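PDB 4ACZ: endo-alpha-mannosidase from Bacteroides thetaiotaomicron, which hydrolyses internal alpha-mannosidic bonds of glycans as an endo-acting glycoside hydrolase of family 99, probably on mannose-rich glycans. Local coordinates for residues K187-I192 / D221-G226; E202-F207 / T239-G244; R159-V164 / Y196-A201. All blocks are in the same frame, centred on the assembly; numbering follows the deposited sequence.

All three contacts lie on one side of a closed eight-stranded parallel barrel, and their chemistry changes from its wall outward. Interaction 1 is the buried one: strands 189-192 and 223-227 are joined by backbone hydrogen bonds and by apolar and aromatic side chains on both faces of the sheet. Interactions 2 and 3 both use the chain around helix 200-207, and neither has a hydrogen bond between its segments. In interaction 2, partly buried, Trp203 and Phe207 pack on the end of helix 235-240 and the turn after it. Interaction 3, at the surface, rests largely on Ile198 against the start of helix 161-175.

Interaction 1: residues K187-I192 / D221-G226; sequences KPLFFI and DGLFIG
Phe190 and Phe224 project in one direction, their rings tilted by just 11° but displaced so far that little of one covers the other, with centroids 5.5 Å apart. They meet through Phe190 CD1 and Phe224 CE1 at 3.5 Å. In Phe190, CG stands anti to the carbonyl carbon (chi1 -67°), and Phe224 has the same setting, which accounts for the matching direction of the two rings. On the other face of the sheet, Leu189 CD1 reaches over to Leu223 CB (3.8 Å) and also approaches Ile225 CG1. Phe191 runs alongside Ile225, its CD1 3.8 Å from the CG2 branch. These are neighbouring parallel strands of the (beta/alpha)8 barrel, linked through helix 200-207 as a beta-alpha-beta unit. Leu189 and Phe191 look into the barrel, where they touch Ile43 of strand 42-46, whereas Phe190 and Phe224 turn out to helix 161-175. The backbones hold this register with a ladder of four hydrogen bonds. Leu223 N donates to Pro188 O and Phe190 N to Leu223 O, the latter at 2.8 Å and nearly straight (171°); Ile225 N donates to Phe190 O and Ile192 N to Ile225 O. Where the two segments begin, Lys187 crosses Leu223 at about a right angle. Its NZ gives a hydrogen bond to a water (2.8 Å) that in turn donates to Gly222 O, and the same ammonium group also hydrogen-bonds a glycerol that probably comes from the crystallisation liquor. Nearby, Asp221 OD1 accepts from Gly222 N at 2.7 Å and forms a salt bridge with Arg216.

Interaction 2: residues E202-F207 / T239-G244; sequences EWAKLF and TACMDG
Met242 lays its terminal methyl over the five-membered ring of Trp203, with CE 3.5 Å from the ring centroid and only 3° off the ring normal. This is a CH-pi contact within a wider Met-aromatic pair, the sulfur standing farther from the ring. Beyond CG the methionine chain is extended (chi2 159°, chi3 171°), which carries the methyl out to the indole, while its CG lies against Phe207 CD2 at 3.9 Å. The contact joins two successive outer helices of the (beta/alpha)8 barrel: helix 200-207 packs on the end of helix 235-240, where Cys241, with positive phi, closes a Schellman motif. Ala240 CB fits against Trp203 CB (3.7 Å), and the small side chains of Ala204 and Ala240 let the backbones come close, their CA atoms 4.9 Å apart. The indole is also held at its polar end, NE1 donating to Ser195 O. Arg216, from the chain after helix 200-207, ties both sides together by donating to Phe207 O and Cys241 O. At the turn itself, Phe207 CB sits 3.3 Å from Cys241 O, and Ala240 O lies at the edge of the Phe207 ring, near its plane.

Interaction 3: residues R159-V164 / Y196-A201; sequences RSPQTV and YLIKPA
Ile198 pushes both of its branches against the chain that leads into helix 161-175, and more of it is buried here than of any other residue in its segment. The long branch ends on backbone: CD1 lies 3.8 Å from Arg159 O and 3.9 Å from Ser160 CA. With CG1 anti to the carbonyl carbon (chi1 -72°) and chi2 extended, that branch reaches straight across, while CG2 passes alongside the proline ring, 4.1 Å from Pro161 CG. The turn it packs on carries a capping box, in which Ser160 N donates to Thr163 OG1 (2.7 Å) and Thr163 N donates to Ser160 OG in a longer but nearly straight bond of 3.3 Å. An alanine in place of Ile198 would remove both branches and is likely to leave a gap over Ser160 and Pro161, with Arg159 NE losing its apolar neighbour. Toward solvent the fit is looser. The Arg159 chain bends at chi3 (74°) and passes Ile198 CD1 with its NE at 4.1 Å, and beyond this the exposed Leu197 only approaches, its CB 4.5 Å from Arg159 NH2 at the edge of the guanidinium group. NH2 of that group donates to Tyr193 O, just after strand 189-192. Behind the contact, Val164 of helix 161-175 packs on Trp203 and Leu206, so the segment before helix 200-207 and the helix itself both lean on the preceding outer helix of the (beta/alpha)8 barrel.

Interaction 1: residues K187-I192 / D221-G226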
loop_
_atom_site.group_PDB
_atom_site.type_symbol
_atom_site.label_atom_id
_atom_site.label_comp_id
_atom_site.label_asym_id
_atom_site.label_seq_id
_atom_site.Cartn_x
_atom_site.Cartn_y
_atom_site.Cartn_z
ATOM N N LYS B 187 -2.180 -16.385 10.898
ATOM C CA LYS B 187 -3.067 -16.234 9.716
ATOM C C LYS B 187 -2.546 -15.264 8.658
ATOM O O LYS B 187 -1.918 -14.256 9.004
ATOM C CB LYS B 187 -4.479 -15.828 10.166
ATOM C CG LYS B 187 -5.293 -16.998 10.781
ATOM C CD LYS B 187 -6.671 -16.551 11.333
ATOM C CE LYS B 187 -6.531 -15.906 12.710
ATOM N NZ LYS B 187 -7.873 -15.610 13.310
ATOM N N PRO B 188 -2.800 -15.564 7.364
ATOM C CA PRO B 188 -2.537 -14.608 6.292
ATOM C C PRO B 188 -3.356 -13.349 6.510
ATOM O O PRO B 188 -4.416 -13.405 7.125
ATOM C CB PRO B 188 -3.078 -15.308 5.026
ATOM C CG PRO B 188 -3.280 -16.732 5.386
ATOM C CD PRO B 188 -3.501 -16.776 6.877
ATOM N N LEU B 189 -2.860 -12.226 6.004
ATOM C CA LEU B 189 -3.512 -10.933 6.169
ATOM C C LEU B 189 -3.818 -10.342 4.801
ATOM O O LEU B 189 -2.929 -10.265 3.967
ATOM C CB LEU B 189 -2.575 -10.005 6.940
ATOM C CG LEU B 189 -3.075 -8.636 7.379
ATOM C CD1 LEU B 189 -3.572 -8.692 8.785
ATOM C CD2 LEU B 189 -1.911 -7.671 7.341
ATOM N N PHE B 190 -5.068 -9.940 4.563
ATOM C CA PHE B 190 -5.430 -9.329 3.278
ATOM C C PHE B 190 -5.997 -7.942 3.479
ATOM O O PHE B 190 -6.911 -7.760 4.275
ATOM C CB PHE B 190 -6.462 -10.179 2.514
ATOM C CG PHE B 190 -5.936 -11.507 2.031
ATOM C CD1 PHE B 190 -5.988 -12.633 2.850
ATOM C CD2 PHE B 190 -5.394 -11.637 0.745
ATOM C CE1 PHE B 190 -5.497 -13.871 2.411
ATOM C CE2 PHE B 190 -4.902 -12.867 0.289
ATOM C CZ PHE B 190 -4.963 -13.992 1.116
ATOM N N PHE B 191 -5.458 -6.965 2.756
ATOM C CA PHE B 191 -6.088 -5.647 2.656
ATOM C C PHE B 191 -7.039 -5.628 1.478
ATOM O O PHE B 191 -6.748 -6.213 0.436
ATOM C CB PHE B 191 -5.047 -4.554 2.501
ATOM C CG PHE B 191 -4.163 -4.389 3.695
ATOM C CD1 PHE B 191 -4.531 -3.532 4.732
ATOM C CD2 PHE B 191 -2.961 -5.102 3.791
ATOM C CE1 PHE B 191 -3.714 -3.367 5.849
ATOM C CE2 PHE B 191 -2.119 -4.941 4.914
ATOM C CZ PHE B 191 -2.499 -4.083 5.944
ATOM N N ILE B 192 -8.181 -4.970 1.640
ATOM C CA ILE B 192 -9.171 -4.934 0.570
ATOM C C ILE B 192 -9.546 -3.489 0.296
ATOM O O ILE B 192 -10.332 -2.877 1.046
ATOM C CB ILE B 192 -10.447 -5.765 0.866
ATOM C CG1 ILE B 192 -10.099 -7.228 1.166
ATOM C CG2 ILE B 192 -11.425 -5.681 -0.344
ATOM C CD1 ILE B 192 -11.213 -7.992 1.899
ATOM N N ASP B 221 -8.909 -19.336 5.408
ATOM C CA ASP B 221 -9.233 -18.307 6.399
ATOM C C ASP B 221 -8.040 -17.370 6.551
ATOM O O ASP B 221 -6.918 -17.695 6.152
ATOM C CB ASP B 221 -9.646 -18.963 7.732
ATOM C CG ASP B 221 -10.536 -18.063 8.593
ATOM O OD1 ASP B 221 -10.627 -16.843 8.340
ATOM O OD2 ASP B 221 -11.145 -18.591 9.550
ATOM N N GLY B 222 -8.274 -16.203 7.129
ATOM C CA GLY B 222 -7.238 -15.190 7.207
ATOM C C GLY B 222 -7.752 -14.033 8.024
ATOM O O GLY B 222 -8.804 -14.148 8.659
ATOM N N LEU B 223 -6.987 -12.943 8.029
ATOM C CA LEU B 223 -7.437 -11.702 8.607
ATOM C C LEU B 223 -7.713 -10.760 7.453
ATOM O O LEU B 223 -6.820 -10.435 6.660
ATOM C CB LEU B 223 -6.390 -11.120 9.560
ATOM C CG LEU B 223 -6.130 -11.940 10.839
ATOM C CD1 LEU B 223 -4.738 -11.655 11.404
ATOM C CD2 LEU B 223 -7.218 -11.722 11.913
ATOM N N PHE B 224 -8.961 -10.331 7.345
ATOM C CA PHE B 224 -9.379 -9.514 6.224
ATOM C C PHE B 224 -9.681 -8.114 6.671
ATOM O O PHE B 224 -10.561 -7.888 7.526
ATOM C CB PHE B 224 -10.575 -10.161 5.545
ATOM C CG PHE B 224 -10.302 -11.574 5.111
ATOM C CD1 PHE B 224 -9.657 -11.822 3.899
ATOM C CD2 PHE B 224 -10.650 -12.643 5.937
ATOM C CE1 PHE B 224 -9.372 -13.118 3.502
ATOM C CE2 PHE B 224 -10.379 -13.948 5.553
ATOM C CZ PHE B 224 -9.734 -14.191 4.329
ATOM N N ILE B 225 -8.946 -7.184 6.061
ATOM C CA ILE B 225 -8.888 -5.799 6.476
ATOM C C ILE B 225 -9.495 -4.877 5.428
ATOM O O ILE B 225 -8.903 -4.657 4.358
ATOM C CB ILE B 225 -7.412 -5.356 6.743
ATOM C CG1 ILE B 225 -6.639 -6.412 7.569
ATOM C CG2 ILE B 225 -7.364 -3.931 7.292
ATOM C CD1 ILE B 225 -7.231 -6.756 8.965
ATOM N N GLY B 226 -10.651 -4.302 5.766
ATOM C CA GLY B 226 -11.384 -3.443 4.837
ATOM C C GLY B 226 -10.988 -1.984 4.925
ATOM O O GLY B 226 -10.522 -1.529 5.961
HETATM O O HOH W 1 -9.674 -14.753 11.339
#

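Interaction 2: residues E202-F207 / T239-G244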
loop_
_atom_site.group_PDB
_atom_site.type_symbol
_atom_site.label_atom_id
_atom_site.label_comp_id
_atom_site.label_asym_id
_atom_site.label_seq_id
_atom_site.Cartn_x
_atom_site.Cartn_y
_atom_site.Cartn_z
ATOM N N GLU B 202 -23.136 -8.597 1.481
ATOM C CA GLU B 202 -22.505 -9.411 0.456
ATOM C C GLU B 202 -21.170 -9.961 0.939
ATOM O O GLU B 202 -20.878 -11.148 0.757
ATOM C CB GLU B 202 -22.327 -8.611 -0.842
ATOM C CG GLU B 202 -23.627 -8.398 -1.633
ATOM C CD GLU B 202 -24.309 -9.706 -1.976
ATOM O OE1 GLU B 202 -23.644 -10.612 -2.513
ATOM O OE2 GLU B 202 -25.509 -9.834 -1.690
ATOM N N TRP B 203 -20.367 -9.097 1.561
ATOM C CA TRP B 203 -19.150 -9.538 2.246
ATOM C C TRP B 203 -19.429 -10.672 3.257
ATOM O O TRP B 203 -18.650 -11.606 3.350
ATOM C CB TRP B 203 -18.449 -8.360 2.932
ATOM C CG TRP B 203 -17.696 -7.440 2.007
ATOM C CD1 TRP B 203 -17.864 -6.092 1.882
ATOM C CD2 TRP B 203 -16.643 -7.796 1.101
ATOM N NE1 TRP B 203 -16.985 -5.585 0.950
ATOM C CE2 TRP B 203 -16.219 -6.609 0.462
ATOM C CE3 TRP B 203 -15.998 -9.006 0.775
ATOM C CZ2 TRP B 203 -15.188 -6.595 -0.490
ATOM C CZ3 TRP B 203 -14.970 -8.981 -0.184
ATOM C CH2 TRP B 203 -14.588 -7.791 -0.802
ATOM N N ALA B 204 -20.552 -10.590 3.974
ATOM C CA ALA B 204 -20.921 -11.585 4.992
ATOM C C ALA B 204 -21.132 -13.003 4.451
ATOM O O ALA B 204 -20.981 -13.963 5.202
ATOM C CB ALA B 204 -22.134 -11.124 5.818
ATOM N N LYS B 205 -21.434 -13.148 3.155
ATOM C CA LYS B 205 -21.486 -14.492 2.553
ATOM C C LYS B 205 -20.108 -15.149 2.553
ATOM O O LYS B 205 -19.994 -16.371 2.628
ATOM C CB LYS B 205 -22.042 -14.448 1.129
ATOM C CG LYS B 205 -23.510 -14.033 1.066
ATOM C CD LYS B 205 -23.938 -13.693 -0.343
ATOM C CE LYS B 205 -25.373 -13.154 -0.343
ATOM N NZ LYS B 205 -25.992 -13.365 -1.697
ATOM N N LEU B 206 -19.075 -14.313 2.466
ATOM C CA LEU B 206 -17.678 -14.733 2.466
ATOM C C LEU B 206 -17.067 -14.754 3.886
ATOM O O LEU B 206 -16.283 -15.645 4.210
ATOM C CB LEU B 206 -16.857 -13.797 1.544
ATOM C CG LEU B 206 -15.389 -14.129 1.258
ATOM C CD1 LEU B 206 -15.276 -15.489 0.572
ATOM C CD2 LEU B 206 -14.734 -13.053 0.385
ATOM N N PHE B 207 -17.402 -13.776 4.722
ATOM C CA PHE B 207 -16.664 -13.607 5.982
ATOM C C PHE B 207 -17.384 -14.022 7.266
ATOM O O PHE B 207 -16.727 -14.263 8.273
ATOM C CB PHE B 207 -16.040 -12.192 6.102
ATOM C CG PHE B 207 -15.033 -11.864 5.011
ATOM C CD1 PHE B 207 -14.026 -12.760 4.670
ATOM C CD2 PHE B 207 -15.084 -10.647 4.343
ATOM C CE1 PHE B 207 -13.092 -12.456 3.654
ATOM C CE2 PHE B 207 -14.170 -10.334 3.336
ATOM C CZ PHE B 207 -13.168 -11.230 2.994
ATOM N N THR B 239 -20.622 -5.653 10.304
ATOM C CA THR B 239 -21.640 -6.301 9.478
ATOM C C THR B 239 -20.997 -7.125 8.375
ATOM O O THR B 239 -21.469 -8.206 8.051
ATOM C CB THR B 239 -22.608 -5.265 8.856
ATOM O OG1 THR B 239 -23.008 -4.321 9.862
ATOM C CG2 THR B 239 -23.859 -5.965 8.275
ATOM N N ALA B 240 -19.897 -6.619 7.817
ATOM C CA ALA B 240 -19.164 -7.345 6.771
ATOM C C ALA B 240 -18.443 -8.573 7.322
ATOM O O ALA B 240 -18.046 -9.471 6.565
ATOM C CB ALA B 240 -18.168 -6.406 6.041
ATOM N N CYS B 241 -18.292 -8.609 8.642
ATOM C CA CYS B 241 -17.579 -9.686 9.328
ATOM C C CYS B 241 -16.090 -9.683 8.978
ATOM O O CYS B 241 -15.445 -10.729 8.984
ATOM C CB CYS B 241 -18.209 -11.060 9.031
ATOM S SG CYS B 241 -19.905 -11.264 9.684
ATOM N N MET B 242 -15.553 -8.504 8.675
ATOM C CA MET B 242 -14.105 -8.374 8.488
ATOM C C MET B 242 -13.411 -8.286 9.842
ATOM O O MET B 242 -14.057 -8.051 10.861
ATOM C CB MET B 242 -13.764 -7.156 7.632
ATOM C CG MET B 242 -14.186 -7.282 6.191
ATOM S SD MET B 242 -14.319 -5.659 5.415
ATOM C CE MET B 242 -14.551 -6.202 3.713
ATOM N N ASP B 243 -12.090 -8.459 9.823
ATOM C CA ASP B 243 -11.285 -8.628 11.016
ATOM C C ASP B 243 -10.672 -7.316 11.466
ATOM O O ASP B 243 -10.205 -7.190 12.602
ATOM C CB ASP B 243 -10.178 -9.632 10.743
ATOM C CG ASP B 243 -10.725 -10.997 10.387
ATOM O OD1 ASP B 243 -11.116 -11.715 11.316
ATOM O OD2 ASP B 243 -10.779 -11.343 9.186
ATOM N N GLY B 244 -10.653 -6.350 10.561
ATOM C CA GLY B 244 -10.067 -5.055 10.860
ATOM C C GLY B 244 -10.284 -4.026 9.786
ATOM O O GLY B 244 -10.969 -4.287 8.795
#

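Interaction 3: residues R159-V164 / Y196-A201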
loop_
_atom_site.group_PDB
_atom_site.type_symbol
_atom_site.label_atom_id
_atom_site.label_comp_id
_atom_site.label_asym_id
_atom_site.label_seq_id
_atom_site.Cartn_x
_atom_site.Cartn_y
_atom_site.Cartn_z
ATOM N N ARG B 159 -14.810 -7.837 -9.585
ATOM C CA ARG B 159 -14.618 -8.161 -8.174
ATOM C C ARG B 159 -15.969 -8.305 -7.480
ATOM O O ARG B 159 -16.821 -7.434 -7.555
ATOM C CB ARG B 159 -13.720 -7.135 -7.462
ATOM C CG ARG B 159 -13.253 -7.588 -6.067
ATOM C CD ARG B 159 -12.318 -6.584 -5.418
ATOM N NE ARG B 159 -13.030 -5.394 -4.951
ATOM C CZ ARG B 159 -12.477 -4.459 -4.186
ATOM N NH1 ARG B 159 -11.202 -4.578 -3.834
ATOM N NH2 ARG B 159 -13.183 -3.408 -3.790
ATOM N N SER B 160 -16.162 -9.440 -6.820
ATOM C CA SER B 160 -17.388 -9.695 -6.091
ATOM C C SER B 160 -16.969 -10.646 -4.989
ATOM O O SER B 160 -15.835 -11.124 -5.014
ATOM C CB SER B 160 -18.412 -10.371 -7.021
ATOM O OG SER B 160 -17.968 -11.675 -7.326
ATOM N N PRO B 161 -17.866 -10.953 -4.034
ATOM C CA PRO B 161 -17.470 -11.932 -3.013
ATOM C C PRO B 161 -16.976 -13.260 -3.585
ATOM O O PRO B 161 -16.004 -13.830 -3.058
ATOM C CB PRO B 161 -18.747 -12.128 -2.208
ATOM C CG PRO B 161 -19.439 -10.821 -2.313
ATOM C CD PRO B 161 -19.200 -10.395 -3.750
ATOM N N GLN B 162 -17.624 -13.748 -4.648
ATOM C CA GLN B 162 -17.195 -15.001 -5.277
ATOM C C GLN B 162 -15.807 -14.890 -5.895
ATOM O O GLN B 162 -14.972 -15.778 -5.713
ATOM C CB GLN B 162 -18.214 -15.492 -6.327
ATOM C CG GLN B 162 -17.709 -16.675 -7.198
ATOM C CD GLN B 162 -17.351 -17.927 -6.377
ATOM O OE1 GLN B 162 -18.034 -18.261 -5.401
ATOM N NE2 GLN B 162 -16.274 -18.624 -6.776
ATOM N N THR B 163 -15.561 -13.813 -6.643
ATOM C CA THR B 163 -14.256 -13.651 -7.288
ATOM C C THR B 163 -13.149 -13.329 -6.272
ATOM O O THR B 163 -12.018 -13.775 -6.438
ATOM C CB THR B 163 -14.262 -12.641 -8.488
ATOM O OG1 THR B 163 -14.688 -11.343 -8.050
ATOM C CG2 THR B 163 -15.187 -13.161 -9.644
ATOM N N VAL B 164 -13.481 -12.589 -5.210
ATOM C CA VAL B 164 -12.527 -12.423 -4.098
ATOM C C VAL B 164 -12.180 -13.781 -3.512
ATOM O O VAL B 164 -11.000 -14.080 -3.289
ATOM C CB VAL B 164 -13.027 -11.433 -3.009
ATOM C CG1 VAL B 164 -12.115 -11.454 -1.748
ATOM C CG2 VAL B 164 -13.093 -10.049 -3.591
ATOM N N TYR B 196 -15.899 -0.893 0.394
ATOM C CA TYR B 196 -17.257 -0.328 0.417
ATOM C C TYR B 196 -18.037 -0.529 -0.892
ATOM O O TYR B 196 -19.258 -0.500 -0.876
ATOM C CB TYR B 196 -17.239 1.168 0.798
ATOM C CG TYR B 196 -17.123 2.104 -0.386
ATOM C CD1 TYR B 196 -15.917 2.250 -1.080
ATOM C CD2 TYR B 196 -18.230 2.833 -0.824
ATOM C CE1 TYR B 196 -15.809 3.107 -2.173
ATOM C CE2 TYR B 196 -18.143 3.696 -1.921
ATOM C CZ TYR B 196 -16.932 3.830 -2.594
ATOM O OH TYR B 196 -16.856 4.680 -3.683
ATOM N N LEU B 197 -17.334 -0.717 -2.014
ATOM C CA LEU B 197 -17.988 -0.985 -3.320
ATOM C C LEU B 197 -18.847 -2.263 -3.348
ATOM O O LEU B 197 -19.652 -2.475 -4.260
ATOM C CB LEU B 197 -16.944 -1.046 -4.458
ATOM C CG LEU B 197 -16.302 0.287 -4.832
ATOM C CD1 LEU B 197 -15.197 0.086 -5.857
ATOM C CD2 LEU B 197 -17.365 1.238 -5.364
ATOM N N ILE B 198 -18.646 -3.119 -2.365
ATOM C CA ILE B 198 -19.418 -4.345 -2.221
ATOM C C ILE B 198 -20.131 -4.214 -0.878
ATOM O O ILE B 198 -19.510 -3.828 0.122
ATOM C CB ILE B 198 -18.480 -5.564 -2.275
ATOM C CG1 ILE B 198 -17.962 -5.761 -3.718
ATOM C CG2 ILE B 198 -19.156 -6.820 -1.746
ATOM C CD1 ILE B 198 -16.753 -6.652 -3.817
ATOM N N LYS B 199 -21.435 -4.484 -0.867
ATOM C CA LYS B 199 -22.265 -4.278 0.330
ATOM C C LYS B 199 -21.849 -5.193 1.489
ATOM O O LYS B 199 -21.491 -6.356 1.260
ATOM C CB LYS B 199 -23.752 -4.515 0.003
ATOM C CG LYS B 199 -24.294 -3.765 -1.233
ATOM C CD LYS B 199 -24.450 -2.259 -1.014
ATOM C CE LYS B 199 -25.755 -1.907 -0.287
ATOM N NZ LYS B 199 -25.590 -1.847 1.201
ATOM N N PRO B 200 -21.901 -4.682 2.734
ATOM C CA PRO B 200 -21.541 -5.500 3.897
ATOM C C PRO B 200 -22.259 -6.869 3.969
ATOM O O PRO B 200 -21.646 -7.863 4.377
ATOM C CB PRO B 200 -21.933 -4.613 5.084
ATOM C CG PRO B 200 -21.811 -3.224 4.568
ATOM C CD PRO B 200 -22.228 -3.291 3.118
ATOM N N ALA B 201 -23.525 -6.923 3.555
ATOM C CA ALA B 201 -24.288 -8.163 3.567
ATOM C C ALA B 201 -23.772 -9.134 2.523
ATOM O O ALA B 201 -23.947 -10.348 2.669
ATOM C CB ALA B 201 -25.807 -7.900 3.378
#